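Local structure of fluorescence recovery protein (Synechocystis sp., 4JDX) at residues Pro14-Glu19 with Phe100-Lys105; Asp70-Asp74 with Leu87-Leu92. The protein accelerates the return of the red orange carotenoid protein to its orange form, increasing fluorescence recovery after non-photochemical quenching in cyanobacteria. Residues are numbered along the deposited sequence.

Contact 1: residues Pro14-Glu19 with Phe100-Lys105; sequences PWSQAE and FLAADK
A buried carboxylate that serves its own helix start and a distant segment at once is well illustrated by Glu19. Lys105 NZ lies 2.6 Å from Glu19 OE1 and 2.8 Å from Glu19 OE2, a salt bridge in which OE2 is the hydrogen-bonded oxygen; NZ also donates a hydrogen bond to Pro14 O (3.0 Å). Ser16 and Glu19 form a capping box at the start of helix 17-47: Glu19 N donates to Ser16 OG (3.0 Å), and Ser16 N to Glu19 OE1 (3.0 Å). Ser16 in rotamer p and Glu19 with chi1 m and chi2 t set this geometry. Glu19 OE2 also accepts from Ala102 N (2.9 Å), the N-cap residue of helix 103-114, so one carboxylate connects two helix beginnings. Trp15 (phi/psi -120/125) and Ser16, and Leu101 (-82/160) and Ala102, are extended just before their helices; the closest CA atoms belong to Glu19 and Leu101, 5.9 Å apart. An almost fully stretched Lys105 (m, t, t, t) lays its end over the indole of Trp15 (chi1 m), NZ sitting 4.1 Å from the centroid of the five-membered ring as a cation-pi contact and CE 4.2 Å from it as a CH-pi contact. Trp15 continues onto Ile80 and Ile81 of helix 80-89. Apolar packing completes the contact: Trp15 CZ3 meets Leu101 CD2 at 3.7 Å. The Phe100 ring, chi1 p, presents its edge to the helix backbone, CE1 being 3.3 Å from Glu19 O.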
loop_
_atom_site.group_PDB
_atom_site.type_symbol
_atom_site.label_atom_id
_atom_site.label_comp_id
_atom_site.label_asym_id
_atom_site.label_seq_id
_atom_site.Cartn_x
_atom_site.Cartn_y
_atom_site.Cartn_z
ATOM N N PRO A 14 -7.997 39.084 4.233
ATOM C CA PRO A 14 -7.636 39.687 2.945
ATOM C C PRO A 14 -6.308 39.158 2.412
ATOM O O PRO A 14 -5.293 39.242 3.103
ATOM C CB PRO A 14 -7.518 41.172 3.285
ATOM C CG PRO A 14 -7.084 41.186 4.711
ATOM C CD PRO A 14 -7.767 40.007 5.358
ATOM N N TRP A 15 -6.326 38.619 1.197
ATOM C CA TRP A 15 -5.121 38.109 0.557
ATOM C C TRP A 15 -4.858 38.844 -0.749
ATOM O O TRP A 15 -5.724 38.909 -1.619
ATOM C CB TRP A 15 -5.251 36.608 0.287
ATOM C CG TRP A 15 -5.047 35.761 1.506
ATOM C CD1 TRP A 15 -5.860 35.684 2.597
ATOM C CD2 TRP A 15 -3.954 34.869 1.757
ATOM N NE1 TRP A 15 -5.341 34.801 3.512
ATOM C CE2 TRP A 15 -4.176 34.288 3.020
ATOM C CE3 TRP A 15 -2.815 34.508 1.035
ATOM C CZ2 TRP A 15 -3.293 33.364 3.577
ATOM C CZ3 TRP A 15 -1.944 33.592 1.591
ATOM C CH2 TRP A 15 -2.188 33.031 2.848
ATOM N N SER A 16 -3.661 39.404 -0.881
ATOM C CA SER A 16 -3.267 40.059 -2.118
ATOM C C SER A 16 -3.050 39.012 -3.199
ATOM O O SER A 16 -2.878 37.829 -2.907
ATOM C CB SER A 16 -1.977 40.851 -1.919
ATOM O OG SER A 16 -0.900 39.979 -1.628
ATOM N N GLN A 17 -3.059 39.457 -4.450
ATOM C CA GLN A 17 -2.776 38.589 -5.581
ATOM C C GLN A 17 -1.396 37.961 -5.417
ATOM O O GLN A 17 -1.218 36.760 -5.621
ATOM C CB GLN A 17 -2.830 39.404 -6.870
ATOM C CG GLN A 17 -2.742 38.587 -8.142
ATOM C CD GLN A 17 -2.992 39.427 -9.377
ATOM O OE1 GLN A 17 -3.357 40.597 -9.281
ATOM N NE2 GLN A 17 -2.795 38.834 -10.548
ATOM N N ALA A 18 -0.428 38.786 -5.032
ATOM C CA ALA A 18 0.951 38.342 -4.858
ATOM C C ALA A 18 1.052 37.271 -3.775
ATOM O O ALA A 18 1.807 36.310 -3.910
ATOM C CB ALA A 18 1.849 39.532 -4.518
ATOM N N GLU A 19 0.285 37.441 -2.702
ATOM C CA GLU A 19 0.288 36.485 -1.600
ATOM C C GLU A 19 -0.285 35.131 -2.017
ATOM O O GLU A 19 0.292 34.087 -1.713
ATOM C CB GLU A 19 -0.491 37.040 -0.405
ATOM C CG GLU A 19 0.292 38.050 0.419
ATOM C CD GLU A 19 -0.507 38.612 1.576
ATOM O OE1 GLU A 19 -1.686 38.970 1.368
ATOM O OE2 GLU A 19 0.043 38.689 2.697
ATOM N N PHE A 100 7.102 36.563 1.982
ATOM C CA PHE A 100 6.306 37.245 0.966
ATOM C C PHE A 100 4.942 37.604 1.547
ATOM O O PHE A 100 4.221 38.444 1.003
ATOM C CB PHE A 100 6.145 36.374 -0.285
ATOM C CG PHE A 100 5.295 35.152 -0.069
ATOM C CD1 PHE A 100 3.924 35.202 -0.254
ATOM C CD2 PHE A 100 5.865 33.954 0.320
ATOM C CE1 PHE A 100 3.142 34.084 -0.054
ATOM C CE2 PHE A 100 5.084 32.833 0.522
ATOM C CZ PHE A 100 3.723 32.898 0.335
ATOM N N LEU A 101 4.604 36.970 2.667
ATOM C CA LEU A 101 3.339 37.219 3.343
ATOM C C LEU A 101 3.397 38.460 4.225
ATOM O O LEU A 101 4.476 38.920 4.599
ATOM C CB LEU A 101 2.959 36.020 4.210
ATOM C CG LEU A 101 2.668 34.715 3.475
ATOM C CD1 LEU A 101 2.488 33.590 4.483
ATOM C CD2 LEU A 101 1.438 34.866 2.584
ATOM N N ALA A 102 2.224 38.993 4.552
ATOM C CA ALA A 102 2.110 40.066 5.531
ATOM C C ALA A 102 2.722 39.614 6.853
ATOM O O ALA A 102 2.708 38.428 7.179
ATOM C CB ALA A 102 0.651 40.451 5.726
ATOM N N ALA A 103 3.258 40.567 7.609
ATOM C CA ALA A 103 3.939 40.275 8.866
ATOM C C ALA A 103 3.022 39.566 9.860
ATOM O O ALA A 103 3.456 38.662 10.576
ATOM C CB ALA A 103 4.481 41.564 9.473
ATOM N N ASP A 104 1.757 39.978 9.904
ATOM C CA ASP A 104 0.805 39.415 10.860
ATOM C C ASP A 104 0.530 37.937 10.575
ATOM O O ASP A 104 0.382 37.136 11.498
ATOM C CB ASP A 104 -0.502 40.222 10.872
ATOM C CG ASP A 104 -1.138 40.339 9.498
ATOM O OD1 ASP A 104 -0.523 39.892 8.509
ATOM O OD2 ASP A 104 -2.254 40.893 9.411
ATOM N N LYS A 105 0.480 37.578 9.297
ATOM C CA LYS A 105 0.283 36.187 8.899
ATOM C C LYS A 105 1.480 35.330 9.292
ATOM O O LYS A 105 1.317 34.216 9.787
ATOM C CB LYS A 105 0.054 36.092 7.392
ATOM C CG LYS A 105 -1.280 36.653 6.948
ATOM C CD LYS A 105 -1.331 36.857 5.448
ATOM C CE LYS A 105 -2.624 37.536 5.043
ATOM N NZ LYS A 105 -2.498 38.216 3.733
#

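Contact 2: residues Asp70-Asp74 with Leu87-Leu92; sequences DGKYD and LLKEGL
One lysine and its carboxylate partners can bridge a turn and a helix end, as residues 70-74 and 87-92 show. Helix 80-89 finishes in a Schellman motif: Gly91 adopts positive phi (76/16), Leu92 N donates to Leu87 O (2.7 Å), and a weak bond joins Gly91 N to Leu88 O (3.1 Å). In residues 70-74 the chain folds through an inverse gamma turn centred on Tyr73 (-93/66), with Asp74 N weakly bonded to Lys72 O (3.1 Å). The two backbones stay well apart, Tyr73 CA and Leu87 CA being the nearest pair at 9.3 Å, so side chains span the gap. Lys72 (t, t, m, t) points its CA-to-CB bond toward the helix end and brings NZ to 2.5 Å from Glu90 OE1 in a salt bridge; Glu34 and Glu68 also form salt bridges with this ammonium. Glu90 (m, t) uses its other oxygen, OE2, to bond Gln86. The hydroxyl of Tyr73 is hydrogen-bonded to Glu34, and Asp74 forms a salt bridge with Arg76. Alongside the Lys72-Glu90 pair, Leu87 CD2 packs 3.8 Å from Tyr73 CE1 and 4.2 Å from Lys72 CD, while Leu92 CD1 lies 3.9 Å from Tyr73 OH. With three carboxylates round one ammonium, Lys72 acts as the shared countercharge for Glu68 of helix 53-70, Glu90 at the end of helix 80-89 and Glu34 of helix 17-47.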
loop_
_atom_site.group_PDB
_atom_site.type_symbol
_atom_site.label_atom_id
_atom_site.label_comp_id
_atom_site.label_asym_id
_atom_site.label_seq_id
_atom_site.Cartn_x
_atom_site.Cartn_y
_atom_site.Cartn_z
ATOM N N ASP A 70 -3.677 13.820 -0.191
ATOM C CA ASP A 70 -4.721 14.161 -1.149
ATOM C C ASP A 70 -5.479 15.419 -0.729
ATOM O O ASP A 70 -5.925 16.193 -1.576
ATOM C CB ASP A 70 -5.707 12.999 -1.304
ATOM C CG ASP A 70 -5.134 11.844 -2.106
ATOM O OD1 ASP A 70 -4.165 12.058 -2.864
ATOM O OD2 ASP A 70 -5.663 10.719 -1.981
ATOM N N GLY A 71 -5.612 15.625 0.578
ATOM C CA GLY A 71 -6.402 16.730 1.093
ATOM C C GLY A 71 -5.636 17.682 1.996
ATOM O O GLY A 71 -6.235 18.532 2.654
ATOM N N LYS A 72 -4.312 17.555 2.023
ATOM C CA LYS A 72 -3.489 18.351 2.931
ATOM C C LYS A 72 -3.290 19.789 2.451
ATOM O O LYS A 72 -3.245 20.717 3.258
ATOM C CB LYS A 72 -2.119 17.698 3.134
ATOM C CG LYS A 72 -1.141 18.576 3.900
ATOM C CD LYS A 72 0.227 17.934 4.020
ATOM C CE LYS A 72 0.319 17.046 5.244
ATOM N NZ LYS A 72 1.729 16.698 5.556
ATOM N N TYR A 73 -3.167 19.969 1.141
ATOM C CA TYR A 73 -2.839 21.276 0.581
ATOM C C TYR A 73 -4.089 22.064 0.207
ATOM O O TYR A 73 -4.339 22.347 -0.963
ATOM C CB TYR A 73 -1.900 21.107 -0.616
ATOM C CG TYR A 73 -0.578 20.500 -0.204
ATOM C CD1 TYR A 73 0.465 21.299 0.244
ATOM C CD2 TYR A 73 -0.385 19.126 -0.223
ATOM C CE1 TYR A 73 1.667 20.751 0.640
ATOM C CE2 TYR A 73 0.816 18.570 0.172
ATOM C CZ TYR A 73 1.838 19.388 0.603
ATOM O OH TYR A 73 3.039 18.848 0.999
ATOM N N ASP A 74 -4.861 22.419 1.229
ATOM C CA ASP A 74 -6.102 23.158 1.055
ATOM C C ASP A 74 -5.828 24.661 1.107
ATOM O O ASP A 74 -5.357 25.179 2.120
ATOM C CB ASP A 74 -7.086 22.760 2.157
ATOM C CG ASP A 74 -8.481 23.285 1.913
ATOM O OD1 ASP A 74 -8.669 24.086 0.974
ATOM O OD2 ASP A 74 -9.395 22.899 2.670
ATOM N N LEU A 87 2.715 22.599 7.797
ATOM C CA LEU A 87 3.849 22.417 6.896
ATOM C C LEU A 87 5.148 22.853 7.559
ATOM O O LEU A 87 6.188 22.214 7.394
ATOM C CB LEU A 87 3.639 23.223 5.615
ATOM C CG LEU A 87 2.452 22.794 4.752
ATOM C CD1 LEU A 87 2.279 23.741 3.569
ATOM C CD2 LEU A 87 2.618 21.346 4.287
ATOM N N LEU A 88 5.078 23.948 8.308
ATOM C CA LEU A 88 6.241 24.481 9.004
ATOM C C LEU A 88 6.656 23.537 10.124
ATOM O O LEU A 88 7.841 23.267 10.323
ATOM C CB LEU A 88 5.914 25.854 9.584
ATOM C CG LEU A 88 7.051 26.569 10.312
ATOM C CD1 LEU A 88 8.191 26.899 9.355
ATOM C CD2 LEU A 88 6.517 27.822 10.981
ATOM N N LYS A 89 5.665 23.033 10.851
ATOM C CA LYS A 89 5.914 22.100 11.938
ATOM C C LYS A 89 6.503 20.798 11.403
ATOM O O LYS A 89 7.334 20.166 12.057
ATOM C CB LYS A 89 4.616 21.813 12.694
ATOM C CG LYS A 89 4.832 21.162 14.045
ATOM C CD LYS A 89 3.519 20.815 14.717
ATOM C CE LYS A 89 3.759 20.201 16.083
ATOM N NZ LYS A 89 2.540 19.537 16.612
ATOM N N GLU A 90 6.071 20.407 10.208
ATOM C CA GLU A 90 6.520 19.165 9.588
ATOM C C GLU A 90 7.816 19.353 8.799
ATOM O O GLU A 90 8.358 18.394 8.249
ATOM C CB GLU A 90 5.431 18.609 8.668
ATOM C CG GLU A 90 4.192 18.110 9.395
ATOM C CD GLU A 90 3.139 17.572 8.448
ATOM O OE1 GLU A 90 3.396 17.540 7.228
ATOM O OE2 GLU A 90 2.052 17.182 8.923
ATOM N N GLY A 91 8.311 20.586 8.742
ATOM C CA GLY A 91 9.563 20.869 8.064
ATOM C C GLY A 91 9.440 20.868 6.549
ATOM O O GLY A 91 10.445 20.794 5.841
ATOM N N LEU A 92 8.209 20.955 6.053
ATOM C CA LEU A 92 7.957 20.950 4.615
ATOM C C LEU A 92 8.121 22.344 4.009
ATOM O O LEU A 92 8.264 22.492 2.795
ATOM C CB LEU A 92 6.562 20.394 4.322
ATOM C CG LEU A 92 6.411 18.898 4.621
ATOM C CD1 LEU A 92 4.991 18.418 4.351
ATOM C CD2 LEU A 92 7.417 18.088 3.813
#

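In the fold
From the N terminus, the chain enters at residues 14-19, runs out along helix 17-47, returns through helix 53-70 and reaches the turn at 70-74. Helix 80-89 follows, and its end at 87-92 closes the short loop of contact 2, with 12 residues between the segments. A connection then brings 100-105 back to the first residues, closing the 80-residue loop of contact 1. Contact 2 is therefore nested inside contact 1. Their centres are about 18 Å apart and the two contacts do not touch: contact 1 joins the starts of helices 17-47 and 103-114 at the periphery, whereas contact 2 sits near the centre of the chain. Helix 17-47 supplies one side of contact 1 and, further along, packs against contact 2 through Phe27, Ala30 and Glu34; helix 80-89 meets Trp15 as well.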